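PDB 3FMC: putative succinylglutamate desuccinylase / aspartoacylase from Shewanella amazonensis, which is thought to act as a zinc-dependent hydrolase of the succinylglutamate desuccinylase/aspartoacylase family, probably acting on ester bonds. Local coordinates for residues H7-G12 with A155-S160; A132-E137 with V216-L221; F194-T199 with L241-Q246. All coordinates share one frame; numbering follows the deposited sequence.

How the contacts relate
The three contacts sample a zinc-exopeptidase-like fold from its rim toward its middle. Contact 1 sets strand 4-13 on helix 150-163, and contact 2 joins helices 123-142 and 210-227. The two touch where Ser160 OG of contact 1 packs 4.1 Å from Val135 CG1 of contact 2, although their centres lie 18 Å apart. Contact 3 sits deeper, about 10 Å from the centre of the chain, and its nearest atoms are about 14 Å from contact 1 and about 12 Å from contact 2. There, Glu242 packs on His172, which with His43 and Glu46 turns donor atoms to one vacant point and may form a metal site, consistent with the family's zinc cofactor.

Contact 1 of 3, residues H7-G12 with A155-S160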
loop_
_atom_site.group_PDB
_atom_site.type_symbol
_atom_site.label_atom_id
_atom_site.label_comp_id
_atom_site.label_asym_id
_atom_site.label_seq_id
_atom_site.Cartn_x
_atom_site.Cartn_y
_atom_site.Cartn_z
ATOM N N HIS C 7 18.987 -27.055 -5.305
ATOM C CA HIS C 7 19.514 -26.608 -4.035
ATOM C C HIS C 7 18.839 -25.274 -3.707
ATOM O O HIS C 7 18.266 -24.634 -4.565
ATOM C CB HIS C 7 21.036 -26.589 -3.951
ATOM C CG HIS C 7 21.694 -25.454 -4.652
ATOM N ND1 HIS C 7 21.978 -25.473 -6.000
ATOM C CD2 HIS C 7 22.226 -24.304 -4.169
ATOM C CE1 HIS C 7 22.609 -24.354 -6.326
ATOM N NE2 HIS C 7 22.774 -23.628 -5.234
ATOM N N GLU C 8 18.861 -24.910 -2.440
ATOM C CA GLU C 8 18.253 -23.663 -2.006
ATOM C C GLU C 8 19.327 -22.704 -1.602
ATOM O O GLU C 8 20.341 -23.093 -0.997
ATOM C CB GLU C 8 17.286 -23.908 -0.869
ATOM C CG GLU C 8 16.292 -24.940 -1.238
ATOM C CD GLU C 8 14.942 -24.709 -0.636
ATOM O OE1 GLU C 8 14.821 -23.938 0.343
ATOM O OE2 GLU C 8 13.989 -25.289 -1.188
ATOM N N VAL C 9 19.106 -21.439 -1.945
ATOM C CA VAL C 9 20.036 -20.389 -1.650
ATOM C C VAL C 9 19.269 -19.336 -0.840
ATOM O O VAL C 9 18.211 -18.880 -1.259
ATOM C CB VAL C 9 20.591 -19.811 -2.944
ATOM C CG1 VAL C 9 21.332 -18.497 -2.735
ATOM C CG2 VAL C 9 21.477 -20.884 -3.630
ATOM N N ARG C 10 19.818 -19.006 0.324
ATOM C CA ARG C 10 19.241 -18.012 1.222
ATOM C C ARG C 10 19.559 -16.593 0.762
ATOM O O ARG C 10 20.721 -16.263 0.484
ATOM C CB ARG C 10 19.836 -18.197 2.600
ATOM C CG ARG C 10 19.126 -17.427 3.635
ATOM C CD ARG C 10 17.932 -18.180 4.176
ATOM N NE ARG C 10 18.293 -18.804 5.451
ATOM C CZ ARG C 10 18.379 -18.122 6.601
ATOM N NH1 ARG C 10 18.153 -16.797 6.646
ATOM N NH2 ARG C 10 18.706 -18.761 7.720
ATOM N N VAL C 11 18.532 -15.737 0.730
ATOM C CA VAL C 11 18.693 -14.352 0.285
ATOM C C VAL C 11 18.191 -13.333 1.307
ATOM O O VAL C 11 18.320 -12.132 1.083
ATOM C CB VAL C 11 17.973 -14.101 -1.080
ATOM C CG1 VAL C 11 18.618 -14.955 -2.239
ATOM C CG2 VAL C 11 16.460 -14.422 -0.979
ATOM N N GLY C 12 17.604 -13.805 2.407
ATOM C CA GLY C 12 17.102 -12.876 3.428
ATOM C C GLY C 12 16.391 -13.557 4.566
ATOM O O GLY C 12 16.466 -14.775 4.731
ATOM N N ALA C 155 20.053 -8.963 -4.614
ATOM C CA ALA C 155 20.664 -8.733 -5.908
ATOM C C ALA C 155 22.088 -9.243 -5.990
ATOM O O ALA C 155 22.469 -9.868 -6.993
ATOM C CB ALA C 155 20.606 -7.272 -6.273
ATOM N N VAL C 156 22.866 -8.989 -4.940
ATOM C CA VAL C 156 24.265 -9.391 -4.901
ATOM C C VAL C 156 24.379 -10.931 -4.832
ATOM O O VAL C 156 25.267 -11.504 -5.459
ATOM C CB VAL C 156 25.076 -8.634 -3.793
ATOM C CG1 VAL C 156 26.477 -9.181 -3.702
ATOM C CG2 VAL C 156 25.095 -7.129 -4.061
ATOM N N THR C 157 23.432 -11.598 -4.161
ATOM C CA THR C 157 23.407 -13.076 -4.096
ATOM C C THR C 157 23.116 -13.658 -5.494
ATOM O O THR C 157 23.820 -14.588 -5.956
ATOM C CB THR C 157 22.411 -13.592 -3.027
ATOM O OG1 THR C 157 22.780 -13.020 -1.749
ATOM C CG2 THR C 157 22.340 -15.118 -2.984
ATOM N N LEU C 158 22.115 -13.089 -6.184
ATOM C CA LEU C 158 21.816 -13.489 -7.574
ATOM C C LEU C 158 22.993 -13.233 -8.493
ATOM O O LEU C 158 23.358 -14.084 -9.301
ATOM C CB LEU C 158 20.605 -12.702 -8.093
ATOM C CG LEU C 158 19.266 -12.994 -7.379
ATOM C CD1 LEU C 158 18.158 -12.032 -7.795
ATOM C CD2 LEU C 158 18.854 -14.411 -7.623
ATOM N N GLN C 159 23.612 -12.071 -8.314
ATOM C CA GLN C 159 24.717 -11.605 -9.140
ATOM C C GLN C 159 25.912 -12.505 -9.052
ATOM O O GLN C 159 26.559 -12.791 -10.055
ATOM C CB GLN C 159 25.063 -10.171 -8.776
ATOM C CG GLN C 159 26.055 -9.492 -9.754
ATOM C CD GLN C 159 26.243 -8.049 -9.461
ATOM O OE1 GLN C 159 25.331 -7.384 -8.938
ATOM N NE2 GLN C 159 27.413 -7.503 -9.838
ATOM N N SER C 160 26.248 -12.927 -7.839
ATOM C CA SER C 160 27.392 -13.803 -7.644
ATOM C C SER C 160 27.179 -15.105 -8.414
ATOM O O SER C 160 28.138 -15.640 -9.000
ATOM C CB SER C 160 27.625 -14.082 -6.162
ATOM O OG SER C 160 28.642 -15.054 -6.034
#
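Thr157 presents its methyl group to two valines of the strand, and nearly all the close packing of this contact gathers round that one carbon. CG2 of Thr157 lies 3.5 Å from CG1 of Val9 and 3.8 Å from CG1 of Val11, so the methyl is received by one branch of each valine. Between them the backbone joins in, with Arg10 O 4.0 Å from Thr157 CG2. The threonine's first torsion sorts its two branches: OG1 stands anti to the carbonyl carbon (chi1 -57°) and bonds back to Arg153 O in its own helix, which leaves the methyl to meet the strand. The arrangement lays a strand over a helix, the segment axes running 8.8 Å apart at 150°, roughly antiparallel. Within this chain strand 4-13 pairs with strand 19-27, and a classic beta bulge at Val11 and Gly12, both opposite Leu20, places an extra residue in that pairing at the packed valine itself. Away from the helix the contact is open. Arg10 leaves the strand on the face turned from Thr157, exposed, and curls back on its own segment, NH1 reaching Gly12 O at 3.3 Å from above the carbonyl plane.

Contact 2 of 3, residues A132-E137 with V216-L221; sequences ATLVEE and VPWWTL
Leu134 of helix 123-142 enters the angle between Pro217 and Trp218 of helix 210-227, a helix-to-helix contact within the catalytic domain of this zinc-hydrolase family. The apolar contacts come first. CD2 of the leucine is directed at the proline, 3.8 Å from Pro217 CB, and stays slightly further from CG of the same ring. CD1 bridges the two neighbours: Leu134 CD1 is 4.0 Å from Pro217 CB and 3.9 Å from Trp218 CE2, approaching the indole obliquely. It is nearer still to Trp218 NE1, at 3.5 Å, a contact of a methyl with a ring nitrogen and not a polar bond. With CG anti to the carbonyl carbon (chi1 -58°), the leucine fork is carried out toward helix 210-227. His163 of helix 150-163 also packs against Leu134. An alanine here would end at CB, which is likely to leave a gap beside Pro217 CB and the Trp218 ring and the indole less firmly held. An aromatic contact extends the same surface: Trp218 meets Phe130, one turn before Leu134 on helix 123-142, edge-to-face. No hydrogen bond crosses between the segments. Helix 210-227 is kinked where the backbone N atoms of Pro217 and Trp218 lack bonds to the preceding turn, the first because proline has no N-H to give. The following turn is gripped twice at one oxygen: Val216 O accepts from Thr220 N and also from Thr220 OG1, both at 2.9 Å, the two donors arriving from opposite faces of the carbonyl plane.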
loop_
_atom_site.group_PDB
_atom_site.type_symbol
_atom_site.label_atom_id
_atom_site.label_comp_id
_atom_site.label_asym_id
_atom_site.label_seq_id
_atom_site.Cartn_x
_atom_site.Cartn_y
_atom_site.Cartn_z
ATOM N N ALA C 132 36.926 -14.624 -10.955
ATOM C CA ALA C 132 37.171 -14.818 -9.531
ATOM C C ALA C 132 37.128 -13.499 -8.785
ATOM O O ALA C 132 36.584 -13.436 -7.677
ATOM C CB ALA C 132 38.521 -15.570 -9.300
ATOM N N THR C 133 37.670 -12.441 -9.388
ATOM C CA THR C 133 37.651 -11.116 -8.798
ATOM C C THR C 133 36.212 -10.622 -8.638
ATOM O O THR C 133 35.854 -10.067 -7.606
ATOM C CB THR C 133 38.446 -10.109 -9.645
ATOM O OG1 THR C 133 39.844 -10.426 -9.554
ATOM C CG2 THR C 133 38.211 -8.627 -9.192
ATOM N N LEU C 134 35.398 -10.819 -9.666
ATOM C CA LEU C 134 33.988 -10.388 -9.604
ATOM C C LEU C 134 33.224 -11.127 -8.491
ATOM O O LEU C 134 32.456 -10.499 -7.771
ATOM C CB LEU C 134 33.285 -10.604 -10.946
ATOM C CG LEU C 134 33.886 -9.902 -12.169
ATOM C CD1 LEU C 134 32.932 -10.176 -13.377
ATOM C CD2 LEU C 134 34.119 -8.406 -11.975
ATOM N N VAL C 135 33.427 -12.435 -8.393
ATOM C CA VAL C 135 32.787 -13.296 -7.397
ATOM C C VAL C 135 33.263 -12.874 -5.991
ATOM O O VAL C 135 32.470 -12.729 -5.035
ATOM C CB VAL C 135 33.049 -14.780 -7.678
ATOM C CG1 VAL C 135 32.617 -15.682 -6.503
ATOM C CG2 VAL C 135 32.331 -15.224 -8.949
ATOM N N GLU C 136 34.538 -12.579 -5.871
ATOM C CA GLU C 136 35.069 -12.162 -4.571
ATOM C C GLU C 136 34.554 -10.798 -4.145
ATOM O O GLU C 136 34.360 -10.547 -2.953
ATOM C CB GLU C 136 36.611 -12.169 -4.568
ATOM C CG GLU C 136 37.219 -11.664 -3.219
ATOM C CD GLU C 136 36.698 -12.408 -1.960
ATOM O OE1 GLU C 136 36.298 -13.592 -2.060
ATOM O OE2 GLU C 136 36.701 -11.793 -0.866
ATOM N N GLU C 137 34.359 -9.901 -5.115
ATOM C CA GLU C 137 33.869 -8.559 -4.847
ATOM C C GLU C 137 32.427 -8.561 -4.290
ATOM O O GLU C 137 32.062 -7.707 -3.452
ATOM C CB GLU C 137 33.989 -7.676 -6.097
ATOM C CG GLU C 137 35.406 -7.196 -6.375
ATOM C CD GLU C 137 35.950 -6.269 -5.298
ATOM O OE1 GLU C 137 35.540 -5.109 -5.222
ATOM O OE2 GLU C 137 36.790 -6.715 -4.517
ATOM N N VAL C 216 28.724 -5.306 -17.861
ATOM C CA VAL C 216 29.604 -4.137 -17.857
ATOM C C VAL C 216 31.057 -4.477 -17.502
ATOM O O VAL C 216 31.984 -3.940 -18.157
ATOM C CB VAL C 216 29.043 -2.938 -17.009
ATOM C CG1 VAL C 216 30.091 -1.870 -16.789
ATOM C CG2 VAL C 216 27.824 -2.331 -17.688
ATOM N N PRO C 217 31.301 -5.313 -16.467
ATOM C CA PRO C 217 32.740 -5.497 -16.190
ATOM C C PRO C 217 33.497 -6.110 -17.366
ATOM O O PRO C 217 34.636 -5.715 -17.677
ATOM C CB PRO C 217 32.767 -6.475 -14.988
ATOM C CG PRO C 217 31.394 -6.406 -14.383
ATOM C CD PRO C 217 30.455 -6.056 -15.506
ATOM N N TRP C 218 32.857 -7.076 -17.999
ATOM C CA TRP C 218 33.470 -7.786 -19.156
ATOM C C TRP C 218 33.625 -6.950 -20.414
ATOM O O TRP C 218 34.616 -7.143 -21.171
ATOM C CB TRP C 218 32.718 -9.042 -19.466
ATOM C CG TRP C 218 32.700 -10.021 -18.344
ATOM C CD1 TRP C 218 31.703 -10.210 -17.452
ATOM C CD2 TRP C 218 33.714 -10.997 -18.028
ATOM N NE1 TRP C 218 32.040 -11.217 -16.570
ATOM C CE2 TRP C 218 33.261 -11.722 -16.904
ATOM C CE3 TRP C 218 34.967 -11.312 -18.576
ATOM C CZ2 TRP C 218 34.005 -12.767 -16.323
ATOM C CZ3 TRP C 218 35.722 -12.337 -17.975
ATOM C CH2 TRP C 218 35.228 -13.057 -16.875
ATOM N N TRP C 219 32.646 -6.066 -20.661
ATOM C CA TRP C 219 32.654 -5.207 -21.846
ATOM C C TRP C 219 33.753 -4.179 -21.642
ATOM O O TRP C 219 34.535 -3.894 -22.553
ATOM C CB TRP C 219 31.325 -4.482 -21.986
ATOM C CG TRP C 219 31.009 -3.919 -23.351
ATOM C CD1 TRP C 219 31.886 -3.679 -24.387
ATOM C CD2 TRP C 219 29.724 -3.489 -23.807
ATOM N NE1 TRP C 219 31.224 -3.137 -25.449
ATOM C CE2 TRP C 219 29.892 -3.006 -25.128
ATOM C CE3 TRP C 219 28.442 -3.461 -23.230
ATOM C CZ2 TRP C 219 28.821 -2.521 -25.883
ATOM C CZ3 TRP C 219 27.393 -2.968 -23.980
ATOM C CH2 TRP C 219 27.596 -2.498 -25.292
ATOM N N THR C 220 33.806 -3.601 -20.439
ATOM C CA THR C 220 34.851 -2.641 -20.103
ATOM C C THR C 220 36.256 -3.274 -20.200
ATOM O O THR C 220 37.181 -2.631 -20.681
ATOM C CB THR C 220 34.610 -2.076 -18.699
ATOM O OG1 THR C 220 33.338 -1.401 -18.694
ATOM C CG2 THR C 220 35.709 -1.116 -18.330
ATOM N N LEU C 221 36.402 -4.510 -19.731
ATOM C CA LEU C 221 37.659 -5.236 -19.809
ATOM C C LEU C 221 38.069 -5.440 -21.283
ATOM O O LEU C 221 39.230 -5.284 -21.607
ATOM C CB LEU C 221 37.542 -6.628 -19.152
ATOM C CG LEU C 221 38.777 -7.537 -19.216
ATOM C CD1 LEU C 221 39.873 -6.927 -18.342
ATOM C CD2 LEU C 221 38.454 -8.950 -18.768
#

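Contact 3 of 3, residues F194-T199 with L241-Q246; sequences FSIPYT and LELGSQ
Leu241 packs its side chain against Phe194 and Ile196, and the partner shifts from the isoleucine toward the phenylalanine on the way out. Leu241 CB is 4.3 Å from Ile196 CD1. CG comes closer to the same methyl, at 3.9 Å, the leucine and isoleucine crossing at about a right angle. At the fork the branches part: Leu241 CD2, still 4.0 Å from Ile196 CD1, settles obliquely against the Phe194 ring, 3.9 Å from Phe194 CD1 and 4.0 Å from Phe194 CE1, whereas the other methyl keeps further from that ring. Leu241 belongs to strand 237-243, which runs parallel to strand 167-174 in the alpha/beta core of this zinc-exopeptidase-like fold; residues 194-197 form the loop leading into strand 198-202. Helix 251-267 closes over the same apolar patch, with Ile261 against Leu241 and Tyr264 stacked on Phe194. Ile196 is extended through its CG1 branch (chi2 175°), which carries Ile196 CD1 far enough to touch a second leucine, Leu243 CD2, at 4.1 Å. Just beyond Leu243 the chain turns a corner at Gly244, whose backbone angles (phi 86°, psi -149°) would press a CB against the carbonyl oxygen of Leu243.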
loop_
_atom_site.group_PDB
_atom_site.type_symbol
_atom_site.label_atom_id
_atom_site.label_comp_id
_atom_site.label_asym_id
_atom_site.label_seq_id
_atom_site.Cartn_x
_atom_site.Cartn_y
_atom_site.Cartn_z
ATOM N N PHE C 194 16.249 -15.566 -30.725
ATOM C CA PHE C 194 15.045 -15.590 -29.914
ATOM C C PHE C 194 13.798 -15.320 -30.794
ATOM O O PHE C 194 13.941 -14.920 -31.951
ATOM C CB PHE C 194 15.141 -14.563 -28.767
ATOM C CG PHE C 194 16.274 -14.834 -27.804
ATOM C CD1 PHE C 194 16.100 -15.689 -26.724
ATOM C CD2 PHE C 194 17.504 -14.242 -27.975
ATOM C CE1 PHE C 194 17.150 -15.944 -25.850
ATOM C CE2 PHE C 194 18.548 -14.480 -27.083
ATOM C CZ PHE C 194 18.359 -15.318 -26.024
ATOM N N SER C 195 12.624 -15.596 -30.238
ATOM C CA SER C 195 11.316 -15.386 -30.878
ATOM C C SER C 195 10.674 -14.083 -30.331
ATOM O O SER C 195 9.547 -14.074 -29.803
ATOM C CB SER C 195 10.426 -16.587 -30.590
ATOM O OG SER C 195 11.045 -17.760 -31.114
ATOM N N ILE C 196 11.430 -12.999 -30.500
ATOM C CA ILE C 196 11.051 -11.695 -29.966
ATOM C C ILE C 196 11.102 -10.638 -31.078
ATOM O O ILE C 196 12.179 -10.323 -31.608
ATOM C CB ILE C 196 11.961 -11.341 -28.777
ATOM C CG1 ILE C 196 11.814 -12.432 -27.680
ATOM C CG2 ILE C 196 11.550 -9.953 -28.213
ATOM C CD1 ILE C 196 12.719 -12.326 -26.451
ATOM N N PRO C 197 9.937 -10.051 -31.392
ATOM C CA PRO C 197 9.831 -9.101 -32.515
ATOM C C PRO C 197 10.554 -7.769 -32.332
ATOM O O PRO C 197 10.945 -7.164 -33.309
ATOM C CB PRO C 197 8.304 -8.937 -32.671
ATOM C CG PRO C 197 7.727 -9.181 -31.321
ATOM C CD PRO C 197 8.652 -10.233 -30.693
ATOM N N TYR C 198 10.755 -7.314 -31.086
ATOM C CA TYR C 198 11.337 -5.982 -30.833
ATOM C C TYR C 198 12.480 -6.014 -29.854
ATOM O O TYR C 198 12.348 -6.536 -28.740
ATOM C CB TYR C 198 10.217 -5.032 -30.364
ATOM C CG TYR C 198 9.194 -4.772 -31.468
ATOM C CD1 TYR C 198 9.518 -3.934 -32.537
ATOM C CD2 TYR C 198 7.978 -5.414 -31.501
ATOM C CE1 TYR C 198 8.639 -3.731 -33.580
ATOM C CE2 TYR C 198 7.074 -5.176 -32.545
ATOM C CZ TYR C 198 7.435 -4.340 -33.578
ATOM O OH TYR C 198 6.572 -4.070 -34.636
ATOM N N THR C 199 13.608 -5.444 -30.253
ATOM C CA THR C 199 14.806 -5.466 -29.431
ATOM C C THR C 199 15.366 -4.046 -29.191
ATOM O O THR C 199 15.476 -3.246 -30.108
ATOM C CB THR C 199 15.918 -6.346 -30.073
ATOM O OG1 THR C 199 15.434 -7.734 -30.315
ATOM C CG2 THR C 199 17.182 -6.317 -29.218
ATOM N N LEU C 241 14.873 -10.624 -21.237
ATOM C CA LEU C 241 13.708 -10.934 -22.012
ATOM C C LEU C 241 12.471 -10.446 -21.271
ATOM O O LEU C 241 12.265 -10.812 -20.134
ATOM C CB LEU C 241 13.643 -12.450 -22.260
ATOM C CG LEU C 241 14.706 -13.127 -23.203
ATOM C CD1 LEU C 241 16.126 -13.052 -22.788
ATOM C CD2 LEU C 241 14.219 -14.604 -23.477
ATOM N N GLU C 242 11.674 -9.586 -21.930
ATOM C CA GLU C 242 10.451 -8.988 -21.371
ATOM C C GLU C 242 9.325 -9.696 -22.091
ATOM O O GLU C 242 8.906 -9.306 -23.199
ATOM C CB GLU C 242 10.424 -7.474 -21.643
ATOM C CG GLU C 242 11.633 -6.663 -21.166
ATOM C CD GLU C 242 11.582 -6.287 -19.670
ATOM O OE1 GLU C 242 10.480 -6.111 -19.135
ATOM O OE2 GLU C 242 12.664 -6.158 -19.074
ATOM N N LEU C 243 8.846 -10.761 -21.471
ATOM C CA LEU C 243 7.899 -11.698 -22.084
ATOM C C LEU C 243 6.413 -11.446 -21.904
ATOM O O LEU C 243 5.688 -12.238 -21.324
ATOM C CB LEU C 243 8.298 -13.112 -21.634
ATOM C CG LEU C 243 9.749 -13.485 -22.081
ATOM C CD1 LEU C 243 10.161 -14.841 -21.595
ATOM C CD2 LEU C 243 9.915 -13.411 -23.649
ATOM N N GLY C 244 5.937 -10.359 -22.475
ATOM C CA GLY C 244 4.506 -10.064 -22.428
ATOM C C GLY C 244 4.113 -9.319 -21.176
ATOM O O GLY C 244 4.909 -8.561 -20.611
ATOM N N SER C 245 2.882 -9.571 -20.752
ATOM C CA SER C 245 2.269 -8.808 -19.699
ATOM C C SER C 245 2.498 -9.455 -18.336
ATOM O O SER C 245 2.717 -10.661 -18.212
ATOM C CB SER C 245 0.794 -8.625 -20.043
ATOM O OG SER C 245 0.645 -7.830 -21.203
ATOM N N GLN C 246 2.390 -8.638 -17.285
ATOM C CA GLN C 246 2.563 -9.101 -15.909
ATOM C C GLN C 246 1.270 -9.706 -15.411
ATOM O O GLN C 246 0.246 -9.728 -16.120
ATOM C CB GLN C 246 2.903 -7.885 -15.010
ATOM C CG GLN C 246 1.755 -6.914 -14.835
ATOM C CD GLN C 246 2.213 -5.617 -14.158
ATOM O OE1 GLN C 246 3.356 -5.514 -13.747
ATOM N NE2 GLN C 246 1.362 -4.610 -14.163
#